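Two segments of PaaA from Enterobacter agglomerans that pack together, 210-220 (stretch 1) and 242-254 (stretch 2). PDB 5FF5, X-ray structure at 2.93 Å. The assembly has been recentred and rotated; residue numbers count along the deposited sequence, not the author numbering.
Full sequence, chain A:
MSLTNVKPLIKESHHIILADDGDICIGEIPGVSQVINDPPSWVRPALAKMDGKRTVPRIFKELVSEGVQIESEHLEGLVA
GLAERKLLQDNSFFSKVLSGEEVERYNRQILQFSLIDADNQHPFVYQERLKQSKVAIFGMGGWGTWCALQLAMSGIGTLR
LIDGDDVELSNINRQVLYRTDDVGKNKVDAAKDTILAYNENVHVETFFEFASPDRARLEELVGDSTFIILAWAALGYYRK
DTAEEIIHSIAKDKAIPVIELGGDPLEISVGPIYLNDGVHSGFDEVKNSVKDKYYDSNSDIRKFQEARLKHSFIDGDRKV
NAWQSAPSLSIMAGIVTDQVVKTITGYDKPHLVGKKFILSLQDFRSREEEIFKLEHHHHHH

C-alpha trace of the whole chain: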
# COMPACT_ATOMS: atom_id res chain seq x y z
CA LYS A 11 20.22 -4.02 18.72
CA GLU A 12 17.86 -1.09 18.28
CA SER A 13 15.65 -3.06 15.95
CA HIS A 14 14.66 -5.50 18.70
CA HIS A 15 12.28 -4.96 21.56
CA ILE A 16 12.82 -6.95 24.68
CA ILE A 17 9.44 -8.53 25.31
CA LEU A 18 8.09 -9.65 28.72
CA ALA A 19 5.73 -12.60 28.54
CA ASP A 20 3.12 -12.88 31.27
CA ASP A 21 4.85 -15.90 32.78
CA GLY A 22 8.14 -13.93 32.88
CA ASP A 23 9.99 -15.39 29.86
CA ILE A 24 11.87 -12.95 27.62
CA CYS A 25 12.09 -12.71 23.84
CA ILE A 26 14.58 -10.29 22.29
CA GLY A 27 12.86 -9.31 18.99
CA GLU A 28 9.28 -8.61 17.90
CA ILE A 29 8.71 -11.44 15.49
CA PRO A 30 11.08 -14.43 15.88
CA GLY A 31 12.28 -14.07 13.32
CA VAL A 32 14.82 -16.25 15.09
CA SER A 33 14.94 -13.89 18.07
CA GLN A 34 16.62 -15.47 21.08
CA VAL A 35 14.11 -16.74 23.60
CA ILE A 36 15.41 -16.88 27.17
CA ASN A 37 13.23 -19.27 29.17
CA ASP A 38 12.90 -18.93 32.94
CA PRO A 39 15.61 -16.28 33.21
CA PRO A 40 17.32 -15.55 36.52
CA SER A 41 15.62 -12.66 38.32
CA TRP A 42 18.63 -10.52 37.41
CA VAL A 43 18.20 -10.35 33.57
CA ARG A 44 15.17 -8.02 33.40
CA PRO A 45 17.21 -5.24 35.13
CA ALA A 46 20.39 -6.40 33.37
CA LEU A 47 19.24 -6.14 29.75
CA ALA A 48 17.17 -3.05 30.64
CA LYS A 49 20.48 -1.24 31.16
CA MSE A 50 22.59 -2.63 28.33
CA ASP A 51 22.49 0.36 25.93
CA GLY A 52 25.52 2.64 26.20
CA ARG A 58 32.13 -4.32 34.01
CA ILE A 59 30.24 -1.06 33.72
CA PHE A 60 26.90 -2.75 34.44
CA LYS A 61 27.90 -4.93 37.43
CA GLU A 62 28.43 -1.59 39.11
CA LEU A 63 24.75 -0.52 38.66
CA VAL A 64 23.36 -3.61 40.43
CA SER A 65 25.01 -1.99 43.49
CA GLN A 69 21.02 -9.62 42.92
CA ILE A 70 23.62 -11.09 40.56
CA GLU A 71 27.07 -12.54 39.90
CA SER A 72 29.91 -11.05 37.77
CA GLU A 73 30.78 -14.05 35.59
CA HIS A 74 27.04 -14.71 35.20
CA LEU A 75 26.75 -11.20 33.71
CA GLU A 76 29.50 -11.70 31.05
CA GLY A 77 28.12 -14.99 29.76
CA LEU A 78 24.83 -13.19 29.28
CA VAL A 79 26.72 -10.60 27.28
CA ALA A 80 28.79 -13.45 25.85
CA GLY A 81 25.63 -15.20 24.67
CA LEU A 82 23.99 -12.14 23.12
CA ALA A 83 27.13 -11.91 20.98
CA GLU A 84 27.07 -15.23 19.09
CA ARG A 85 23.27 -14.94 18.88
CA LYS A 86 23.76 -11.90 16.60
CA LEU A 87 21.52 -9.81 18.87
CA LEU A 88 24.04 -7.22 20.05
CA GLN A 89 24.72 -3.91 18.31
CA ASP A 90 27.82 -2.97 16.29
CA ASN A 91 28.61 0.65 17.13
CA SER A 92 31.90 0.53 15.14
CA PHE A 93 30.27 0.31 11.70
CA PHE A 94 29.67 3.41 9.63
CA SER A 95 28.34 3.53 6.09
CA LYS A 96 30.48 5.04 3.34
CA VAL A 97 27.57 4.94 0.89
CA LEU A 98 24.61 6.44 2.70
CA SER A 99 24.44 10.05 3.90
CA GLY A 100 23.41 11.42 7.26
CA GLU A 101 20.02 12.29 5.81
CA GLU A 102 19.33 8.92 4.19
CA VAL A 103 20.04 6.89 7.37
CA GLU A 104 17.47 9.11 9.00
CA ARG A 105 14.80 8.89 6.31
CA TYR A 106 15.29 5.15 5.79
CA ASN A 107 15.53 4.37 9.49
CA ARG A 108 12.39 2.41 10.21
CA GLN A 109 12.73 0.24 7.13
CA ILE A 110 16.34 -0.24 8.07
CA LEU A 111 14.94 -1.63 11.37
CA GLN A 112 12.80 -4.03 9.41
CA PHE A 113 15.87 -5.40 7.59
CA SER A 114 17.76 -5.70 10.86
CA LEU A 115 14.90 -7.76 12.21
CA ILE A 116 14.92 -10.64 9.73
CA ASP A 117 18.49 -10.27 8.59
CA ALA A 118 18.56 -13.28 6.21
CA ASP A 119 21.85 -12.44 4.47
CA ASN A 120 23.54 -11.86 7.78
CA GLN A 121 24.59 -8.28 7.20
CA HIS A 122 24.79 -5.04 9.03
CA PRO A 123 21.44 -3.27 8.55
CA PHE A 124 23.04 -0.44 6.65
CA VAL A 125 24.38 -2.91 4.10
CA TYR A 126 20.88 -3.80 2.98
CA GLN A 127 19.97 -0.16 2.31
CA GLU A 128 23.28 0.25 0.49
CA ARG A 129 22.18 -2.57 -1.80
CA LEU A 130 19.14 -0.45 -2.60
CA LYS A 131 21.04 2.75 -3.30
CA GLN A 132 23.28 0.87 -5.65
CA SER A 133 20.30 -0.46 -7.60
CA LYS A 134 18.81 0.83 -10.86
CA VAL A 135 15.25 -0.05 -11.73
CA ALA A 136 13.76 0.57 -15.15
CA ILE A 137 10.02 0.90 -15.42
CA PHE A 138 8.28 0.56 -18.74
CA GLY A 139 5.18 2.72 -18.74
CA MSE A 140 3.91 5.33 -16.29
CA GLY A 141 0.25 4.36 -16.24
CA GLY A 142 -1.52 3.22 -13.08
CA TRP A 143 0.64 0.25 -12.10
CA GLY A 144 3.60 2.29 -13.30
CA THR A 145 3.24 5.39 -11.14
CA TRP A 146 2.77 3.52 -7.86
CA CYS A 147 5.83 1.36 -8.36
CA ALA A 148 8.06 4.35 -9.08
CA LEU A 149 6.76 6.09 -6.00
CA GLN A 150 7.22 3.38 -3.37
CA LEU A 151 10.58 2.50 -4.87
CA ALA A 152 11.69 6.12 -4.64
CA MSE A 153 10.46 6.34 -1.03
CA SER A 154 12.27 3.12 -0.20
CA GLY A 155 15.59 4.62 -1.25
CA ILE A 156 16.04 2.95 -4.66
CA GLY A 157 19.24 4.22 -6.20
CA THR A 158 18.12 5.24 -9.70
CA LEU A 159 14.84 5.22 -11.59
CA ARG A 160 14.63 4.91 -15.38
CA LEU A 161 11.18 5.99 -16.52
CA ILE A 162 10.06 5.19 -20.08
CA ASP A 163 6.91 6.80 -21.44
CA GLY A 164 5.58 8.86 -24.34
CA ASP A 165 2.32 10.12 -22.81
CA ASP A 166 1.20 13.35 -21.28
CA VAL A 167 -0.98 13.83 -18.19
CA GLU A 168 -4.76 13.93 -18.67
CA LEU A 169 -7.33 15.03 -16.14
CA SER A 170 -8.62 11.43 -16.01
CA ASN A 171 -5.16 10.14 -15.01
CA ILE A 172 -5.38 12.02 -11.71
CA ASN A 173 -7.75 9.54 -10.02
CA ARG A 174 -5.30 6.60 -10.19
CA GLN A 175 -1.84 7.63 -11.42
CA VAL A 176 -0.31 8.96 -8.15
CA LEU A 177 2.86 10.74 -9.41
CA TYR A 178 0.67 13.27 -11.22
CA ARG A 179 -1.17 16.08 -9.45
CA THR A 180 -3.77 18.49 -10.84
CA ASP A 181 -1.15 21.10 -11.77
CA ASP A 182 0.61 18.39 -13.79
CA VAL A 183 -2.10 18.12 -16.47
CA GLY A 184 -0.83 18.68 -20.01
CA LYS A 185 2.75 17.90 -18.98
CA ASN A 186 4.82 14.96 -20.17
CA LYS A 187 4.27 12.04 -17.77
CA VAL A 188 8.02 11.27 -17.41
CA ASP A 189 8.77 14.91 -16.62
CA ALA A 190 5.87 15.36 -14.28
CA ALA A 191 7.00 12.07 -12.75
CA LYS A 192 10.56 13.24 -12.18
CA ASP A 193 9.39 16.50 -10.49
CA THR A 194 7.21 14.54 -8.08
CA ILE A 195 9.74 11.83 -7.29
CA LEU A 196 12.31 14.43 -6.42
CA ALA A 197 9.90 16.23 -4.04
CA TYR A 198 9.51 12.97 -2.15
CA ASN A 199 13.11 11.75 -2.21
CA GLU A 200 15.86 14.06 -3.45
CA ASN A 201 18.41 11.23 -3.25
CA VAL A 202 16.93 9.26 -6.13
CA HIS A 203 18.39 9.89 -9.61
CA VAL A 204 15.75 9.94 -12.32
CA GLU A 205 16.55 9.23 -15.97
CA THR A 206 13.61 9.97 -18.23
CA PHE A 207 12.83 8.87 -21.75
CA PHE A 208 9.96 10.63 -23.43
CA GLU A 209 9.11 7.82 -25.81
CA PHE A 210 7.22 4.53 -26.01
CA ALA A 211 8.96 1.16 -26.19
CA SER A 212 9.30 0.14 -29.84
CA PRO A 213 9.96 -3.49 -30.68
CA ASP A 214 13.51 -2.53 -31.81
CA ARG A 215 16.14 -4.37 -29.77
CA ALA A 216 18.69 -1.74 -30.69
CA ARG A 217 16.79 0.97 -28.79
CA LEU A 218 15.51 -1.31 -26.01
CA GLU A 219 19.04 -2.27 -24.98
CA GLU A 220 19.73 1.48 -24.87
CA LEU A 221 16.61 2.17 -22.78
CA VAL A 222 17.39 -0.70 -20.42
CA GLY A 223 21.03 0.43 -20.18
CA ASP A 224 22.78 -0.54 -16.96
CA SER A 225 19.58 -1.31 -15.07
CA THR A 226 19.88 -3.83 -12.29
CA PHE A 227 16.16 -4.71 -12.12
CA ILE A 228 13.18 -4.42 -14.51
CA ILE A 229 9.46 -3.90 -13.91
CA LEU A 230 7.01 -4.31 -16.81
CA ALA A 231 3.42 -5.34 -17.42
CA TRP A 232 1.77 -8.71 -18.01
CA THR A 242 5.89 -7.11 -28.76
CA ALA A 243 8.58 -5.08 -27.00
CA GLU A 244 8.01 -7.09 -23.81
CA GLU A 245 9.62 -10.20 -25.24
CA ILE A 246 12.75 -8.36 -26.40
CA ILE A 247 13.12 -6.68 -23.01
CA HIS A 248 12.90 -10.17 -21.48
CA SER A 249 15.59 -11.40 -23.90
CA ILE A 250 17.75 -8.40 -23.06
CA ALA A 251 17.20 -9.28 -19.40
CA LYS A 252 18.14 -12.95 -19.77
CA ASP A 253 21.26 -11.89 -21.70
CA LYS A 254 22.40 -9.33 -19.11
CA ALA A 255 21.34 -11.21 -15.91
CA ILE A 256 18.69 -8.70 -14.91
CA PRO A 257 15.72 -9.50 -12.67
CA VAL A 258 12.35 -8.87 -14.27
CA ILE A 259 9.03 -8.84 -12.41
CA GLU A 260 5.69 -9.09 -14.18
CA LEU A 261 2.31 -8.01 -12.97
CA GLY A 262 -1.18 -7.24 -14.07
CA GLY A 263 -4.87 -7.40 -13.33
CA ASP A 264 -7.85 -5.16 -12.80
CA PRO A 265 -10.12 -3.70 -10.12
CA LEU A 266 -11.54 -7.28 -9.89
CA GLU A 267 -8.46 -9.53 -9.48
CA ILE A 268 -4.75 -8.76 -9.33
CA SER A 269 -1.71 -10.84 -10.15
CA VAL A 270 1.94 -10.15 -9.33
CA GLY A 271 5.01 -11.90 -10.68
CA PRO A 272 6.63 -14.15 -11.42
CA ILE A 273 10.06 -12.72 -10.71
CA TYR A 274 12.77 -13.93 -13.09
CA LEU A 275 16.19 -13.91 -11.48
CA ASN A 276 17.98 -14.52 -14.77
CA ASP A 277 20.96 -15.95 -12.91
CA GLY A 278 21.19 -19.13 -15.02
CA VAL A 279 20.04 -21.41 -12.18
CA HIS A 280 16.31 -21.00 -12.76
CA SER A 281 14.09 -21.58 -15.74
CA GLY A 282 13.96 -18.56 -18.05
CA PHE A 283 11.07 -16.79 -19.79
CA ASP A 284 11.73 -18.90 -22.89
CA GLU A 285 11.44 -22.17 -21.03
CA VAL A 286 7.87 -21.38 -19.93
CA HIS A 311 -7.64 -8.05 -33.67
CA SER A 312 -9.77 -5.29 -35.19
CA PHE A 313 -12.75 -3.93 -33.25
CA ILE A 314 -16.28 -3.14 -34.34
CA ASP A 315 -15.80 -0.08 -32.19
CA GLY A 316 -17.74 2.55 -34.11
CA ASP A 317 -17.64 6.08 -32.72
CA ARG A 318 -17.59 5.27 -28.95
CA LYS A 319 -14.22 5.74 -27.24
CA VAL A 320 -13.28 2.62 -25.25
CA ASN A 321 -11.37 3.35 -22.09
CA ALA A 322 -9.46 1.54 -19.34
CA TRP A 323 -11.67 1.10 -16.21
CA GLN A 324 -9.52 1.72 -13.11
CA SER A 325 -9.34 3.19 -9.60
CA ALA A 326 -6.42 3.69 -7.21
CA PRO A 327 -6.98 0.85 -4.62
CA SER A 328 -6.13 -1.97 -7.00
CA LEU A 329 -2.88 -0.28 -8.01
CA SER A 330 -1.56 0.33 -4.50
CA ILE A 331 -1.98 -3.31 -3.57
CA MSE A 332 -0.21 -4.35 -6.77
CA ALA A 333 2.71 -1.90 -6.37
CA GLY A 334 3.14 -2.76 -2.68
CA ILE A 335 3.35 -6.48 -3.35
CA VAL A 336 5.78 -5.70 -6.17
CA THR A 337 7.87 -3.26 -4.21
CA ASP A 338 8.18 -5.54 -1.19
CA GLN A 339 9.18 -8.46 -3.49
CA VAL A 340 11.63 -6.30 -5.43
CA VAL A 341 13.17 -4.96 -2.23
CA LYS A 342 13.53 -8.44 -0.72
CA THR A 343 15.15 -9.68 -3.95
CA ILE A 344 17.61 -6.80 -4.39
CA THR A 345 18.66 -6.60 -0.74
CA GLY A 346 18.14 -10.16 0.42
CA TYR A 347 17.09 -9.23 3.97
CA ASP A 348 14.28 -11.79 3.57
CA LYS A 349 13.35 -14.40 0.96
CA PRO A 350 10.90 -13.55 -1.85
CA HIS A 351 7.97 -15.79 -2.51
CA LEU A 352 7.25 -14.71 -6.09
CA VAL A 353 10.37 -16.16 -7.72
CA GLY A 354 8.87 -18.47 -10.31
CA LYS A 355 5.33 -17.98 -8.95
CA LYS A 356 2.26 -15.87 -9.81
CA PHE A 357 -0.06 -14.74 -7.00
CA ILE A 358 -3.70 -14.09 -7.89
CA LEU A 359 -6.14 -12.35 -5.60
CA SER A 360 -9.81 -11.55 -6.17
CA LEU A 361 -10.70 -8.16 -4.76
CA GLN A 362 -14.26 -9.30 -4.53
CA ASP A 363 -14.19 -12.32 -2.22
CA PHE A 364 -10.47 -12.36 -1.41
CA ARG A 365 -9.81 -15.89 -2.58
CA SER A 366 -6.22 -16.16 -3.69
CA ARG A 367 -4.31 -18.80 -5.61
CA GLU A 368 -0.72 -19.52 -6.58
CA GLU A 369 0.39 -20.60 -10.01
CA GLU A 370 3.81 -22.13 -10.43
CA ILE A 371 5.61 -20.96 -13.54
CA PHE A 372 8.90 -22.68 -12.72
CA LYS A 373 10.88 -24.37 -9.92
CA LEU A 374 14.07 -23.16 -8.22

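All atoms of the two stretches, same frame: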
# COMPACT_ATOMS: atom_id res chain seq x y z
N PHE A 210 7.74 5.86 -26.32
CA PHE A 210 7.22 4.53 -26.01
C PHE A 210 8.24 3.46 -26.38
O PHE A 210 9.18 3.72 -27.13
CB PHE A 210 5.88 4.24 -26.70
CG PHE A 210 4.75 5.12 -26.25
CD1 PHE A 210 4.11 4.87 -25.04
CD2 PHE A 210 4.30 6.16 -27.05
CE1 PHE A 210 3.05 5.66 -24.61
CE2 PHE A 210 3.23 6.96 -26.63
CZ PHE A 210 2.61 6.71 -25.41
N ALA A 211 8.07 2.26 -25.86
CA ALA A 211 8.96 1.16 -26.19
C ALA A 211 8.61 0.56 -27.55
O ALA A 211 7.55 -0.06 -27.71
CB ALA A 211 8.93 0.10 -25.13
N SER A 212 9.48 0.77 -28.54
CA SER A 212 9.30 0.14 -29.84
C SER A 212 9.89 -1.25 -29.81
O SER A 212 10.84 -1.50 -29.07
CB SER A 212 9.98 0.95 -30.94
OG SER A 212 11.38 1.02 -30.70
N PRO A 213 9.36 -2.16 -30.64
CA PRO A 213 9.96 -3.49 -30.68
C PRO A 213 11.27 -3.53 -31.48
O PRO A 213 11.43 -4.43 -32.29
CB PRO A 213 8.88 -4.34 -31.36
CG PRO A 213 8.17 -3.37 -32.24
CD PRO A 213 8.21 -2.04 -31.54
N ASP A 214 12.15 -2.56 -31.25
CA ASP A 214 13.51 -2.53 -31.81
C ASP A 214 14.51 -2.88 -30.71
O ASP A 214 14.63 -2.16 -29.73
CB ASP A 214 13.83 -1.16 -32.39
N ARG A 215 15.23 -3.98 -30.85
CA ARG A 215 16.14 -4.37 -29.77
C ARG A 215 17.30 -3.39 -29.65
O ARG A 215 17.96 -3.31 -28.61
CB ARG A 215 16.67 -5.80 -29.95
CG ARG A 215 17.72 -6.19 -28.92
CD ARG A 215 17.91 -7.69 -28.82
NE ARG A 215 18.88 -8.03 -27.78
CZ ARG A 215 18.86 -9.14 -27.05
NH1 ARG A 215 17.92 -10.06 -27.26
NH2 ARG A 215 19.78 -9.34 -26.11
N ALA A 216 17.56 -2.65 -30.72
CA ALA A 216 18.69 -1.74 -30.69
C ALA A 216 18.41 -0.59 -29.73
O ALA A 216 19.31 -0.15 -29.02
CB ALA A 216 18.99 -1.23 -32.08
N ARG A 217 17.16 -0.13 -29.67
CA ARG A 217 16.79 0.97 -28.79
C ARG A 217 16.54 0.44 -27.38
O ARG A 217 17.00 1.03 -26.40
CB ARG A 217 15.56 1.70 -29.33
CG ARG A 217 15.12 2.92 -28.50
CD ARG A 217 16.29 3.82 -28.17
NE ARG A 217 15.94 5.07 -27.51
CZ ARG A 217 16.83 5.92 -27.00
NH1 ARG A 217 18.12 5.64 -27.07
NH2 ARG A 217 16.46 7.05 -26.43
N LEU A 218 15.85 -0.70 -27.29
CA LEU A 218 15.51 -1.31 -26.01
C LEU A 218 16.73 -1.59 -25.14
O LEU A 218 16.67 -1.44 -23.93
CB LEU A 218 14.76 -2.61 -26.23
CG LEU A 218 13.34 -2.46 -26.77
CD1 LEU A 218 12.73 -3.82 -27.11
CD2 LEU A 218 12.49 -1.71 -25.75
N GLU A 219 17.84 -2.02 -25.75
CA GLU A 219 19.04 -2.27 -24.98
C GLU A 219 19.61 -0.92 -24.52
O GLU A 219 20.29 -0.83 -23.50
CB GLU A 219 20.06 -3.06 -25.79
CG GLU A 219 19.58 -4.43 -26.25
CD GLU A 219 20.66 -5.24 -27.02
OE1 GLU A 219 21.82 -4.76 -27.12
OE2 GLU A 219 20.33 -6.34 -27.55
N GLU A 220 19.33 0.13 -25.28
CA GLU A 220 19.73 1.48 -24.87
C GLU A 220 18.84 1.96 -23.73
O GLU A 220 19.34 2.51 -22.76
CB GLU A 220 19.68 2.47 -26.05
CG GLU A 220 20.92 2.44 -26.97
CD GLU A 220 20.93 3.52 -28.06
OE1 GLU A 220 19.85 3.94 -28.54
OE2 GLU A 220 22.05 3.98 -28.40
N THR A 242 5.96 -8.09 -29.85
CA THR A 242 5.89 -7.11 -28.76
C THR A 242 7.24 -6.77 -28.17
O THR A 242 8.15 -7.60 -28.15
CB THR A 242 4.98 -7.61 -27.59
OG1 THR A 242 5.53 -8.83 -27.07
CG2 THR A 242 3.54 -7.86 -28.04
N ALA A 243 7.37 -5.54 -27.69
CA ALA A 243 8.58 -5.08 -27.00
C ALA A 243 8.89 -5.91 -25.76
O ALA A 243 10.06 -6.12 -25.42
CB ALA A 243 8.44 -3.63 -26.60
N GLU A 244 7.84 -6.34 -25.05
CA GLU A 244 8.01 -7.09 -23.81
C GLU A 244 8.95 -8.28 -23.98
O GLU A 244 9.79 -8.55 -23.13
CB GLU A 244 6.65 -7.55 -23.28
N GLU A 245 8.82 -9.00 -25.09
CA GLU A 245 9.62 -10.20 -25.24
C GLU A 245 11.10 -9.87 -25.51
O GLU A 245 11.98 -10.64 -25.16
CB GLU A 245 9.05 -11.07 -26.33
CG GLU A 245 9.72 -12.41 -26.43
CD GLU A 245 9.14 -13.26 -27.54
OE1 GLU A 245 7.89 -13.28 -27.69
OE2 GLU A 245 9.95 -13.90 -28.25
N ILE A 246 11.36 -8.76 -26.17
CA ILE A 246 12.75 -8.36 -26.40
C ILE A 246 13.39 -7.89 -25.10
O ILE A 246 14.57 -8.20 -24.83
CB ILE A 246 12.87 -7.27 -27.50
CG1 ILE A 246 12.26 -7.76 -28.80
CG2 ILE A 246 14.34 -6.93 -27.79
CD1 ILE A 246 12.54 -6.87 -29.96
N ILE A 247 12.62 -7.14 -24.30
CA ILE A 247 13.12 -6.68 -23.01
C ILE A 247 13.51 -7.90 -22.18
O ILE A 247 14.61 -7.95 -21.63
CB ILE A 247 12.10 -5.84 -22.25
CG1 ILE A 247 11.74 -4.59 -23.04
CG2 ILE A 247 12.65 -5.45 -20.89
CD1 ILE A 247 10.75 -3.70 -22.34
N HIS A 248 12.61 -8.88 -22.08
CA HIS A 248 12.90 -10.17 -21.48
C HIS A 248 14.19 -10.84 -22.02
O HIS A 248 15.00 -11.36 -21.25
CB HIS A 248 11.72 -11.11 -21.67
CG HIS A 248 10.80 -11.16 -20.48
ND1 HIS A 248 9.43 -11.14 -20.60
CD2 HIS A 248 11.06 -11.23 -19.16
CE1 HIS A 248 8.88 -11.18 -19.40
NE2 HIS A 248 9.85 -11.24 -18.51
N SER A 249 14.37 -10.84 -23.34
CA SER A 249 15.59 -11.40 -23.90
C SER A 249 16.81 -10.58 -23.45
O SER A 249 17.86 -11.13 -23.07
CB SER A 249 15.52 -11.46 -25.43
OG SER A 249 16.72 -12.00 -25.97
N ILE A 250 16.67 -9.26 -23.52
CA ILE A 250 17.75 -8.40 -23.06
C ILE A 250 18.09 -8.74 -21.61
O ILE A 250 19.26 -8.78 -21.22
CB ILE A 250 17.37 -6.92 -23.19
CG1 ILE A 250 16.92 -6.61 -24.61
CG2 ILE A 250 18.54 -6.05 -22.75
CD1 ILE A 250 16.35 -5.23 -24.79
N ALA A 251 17.05 -8.98 -20.82
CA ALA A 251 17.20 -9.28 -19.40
C ALA A 251 17.91 -10.61 -19.19
O ALA A 251 18.88 -10.67 -18.45
CB ALA A 251 15.84 -9.29 -18.73
N LYS A 252 17.45 -11.66 -19.86
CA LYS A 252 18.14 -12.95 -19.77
C LYS A 252 19.63 -12.84 -20.15
O LYS A 252 20.51 -13.42 -19.51
CB LYS A 252 17.45 -13.98 -20.66
CG LYS A 252 18.10 -15.35 -20.64
CD LYS A 252 17.31 -16.36 -21.47
CE LYS A 252 15.99 -16.76 -20.81
NZ LYS A 252 15.22 -17.78 -21.60
N ASP A 253 19.90 -12.07 -21.21
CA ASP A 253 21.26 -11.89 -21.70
C ASP A 253 22.16 -11.10 -20.77
O ASP A 253 23.37 -11.29 -20.79
CB ASP A 253 21.21 -11.25 -23.08
CG ASP A 253 20.60 -12.17 -24.12
OD1 ASP A 253 20.06 -13.23 -23.71
OD2 ASP A 253 20.63 -11.83 -25.32
N LYS A 254 21.59 -10.17 -20.01
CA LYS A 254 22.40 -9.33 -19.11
C LYS A 254 22.29 -9.70 -17.62
O LYS A 254 22.82 -8.99 -16.78
CB LYS A 254 22.02 -7.87 -19.30
CG LYS A 254 21.90 -7.45 -20.74
CD LYS A 254 22.17 -5.96 -20.93
CE LYS A 254 23.67 -5.66 -20.86
NZ LYS A 254 23.96 -4.22 -21.09

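An arginine acting as a knob is the unusual feature of this contact between two segments of PaaA. In helix packing the residue that fits into a hollow of the partner helix is commonly an apolar one, yet here the side chain of Arg215 sits among Ile246, Ser249, Ile250 and Asp253, while one turn further along its own helix Leu218 does the same in the conventional way. The pair illustrates a general principle: a long side chain can pack with its aliphatic part and still deliver its charge to polar partners farther out.

The geometry explains how Arg215 manages both tasks. Its CA-to-CB bond points sideways relative to the other stretch, but chi1, chi2 and chi3 are all t, so the chain runs extended and its end comes nearer to the second helix. At the base, Arg215 CB lies 3.4 Å from Ile246 CG2, an apolar contact. At the tip, the guanidinium meets polar partners near its plane. Arg215 NH1 donates a hydrogen bond to Ser249 OG at 2.6 Å, and Arg215 NH2 donates one to Asp253 OD2 at 2.7 Å, the latter also a salt bridge. The N-H...acceptor angles, 138° and 143°, show that both bonds are bent rather than linear. Ser249 and Asp253 are four residues apart, one helical turn, which places both within reach of the same guanidinium. Over one face of the group lies the backbone of Ile250, with Ile250 CA 3.8 Å from Arg215 NH2. The planar group thus uses its edge for polar bonds and a face for packing.

Leu218 supplies the apolar counterpart. Buried, and with its CA-to-CB bond directed toward the partner, it enters a hollow formed by Ala243, Ile246, Ile247 and Ile250, positions that recur along one side of the second helix. Leu218 CD1 approaches Ile246 CB at 3.5 Å, and Leu218 CD2 reaches Ile247 CG1 at 4.0 Å. Even its first side-chain carbon takes part: Leu218 CB is 3.4 Å from Ile250 CD1. That same methyl also touches the next residue, with Glu219 CG 3.6 Å from Ile250 CD1, so a carboxylate-bearing side chain contributes its methylene to the apolar surface.

The contact begins before the first helix does. Ala211 CB meets Ala243 CB at 4.0 Å, and the backbones come closest at Pro213 and Ala243, whose CA atoms are 4.2 Å apart. Ala243 has only a methyl group to place between the chains at this point. Pro213 O lies 3.6 Å from Ile246 CD1, carrying the contact on to the next turn of the second helix.

From there the helices cross at -57°, with an axial closest approach of 9.8 Å. The CA atoms of Leu218 and Ile247, and likewise those of Glu219 and Ile250, are 6.6 Å apart. Altogether 533 Å² is buried, with the apolar packing around Leu218 bordered by the polar anchor of Arg215.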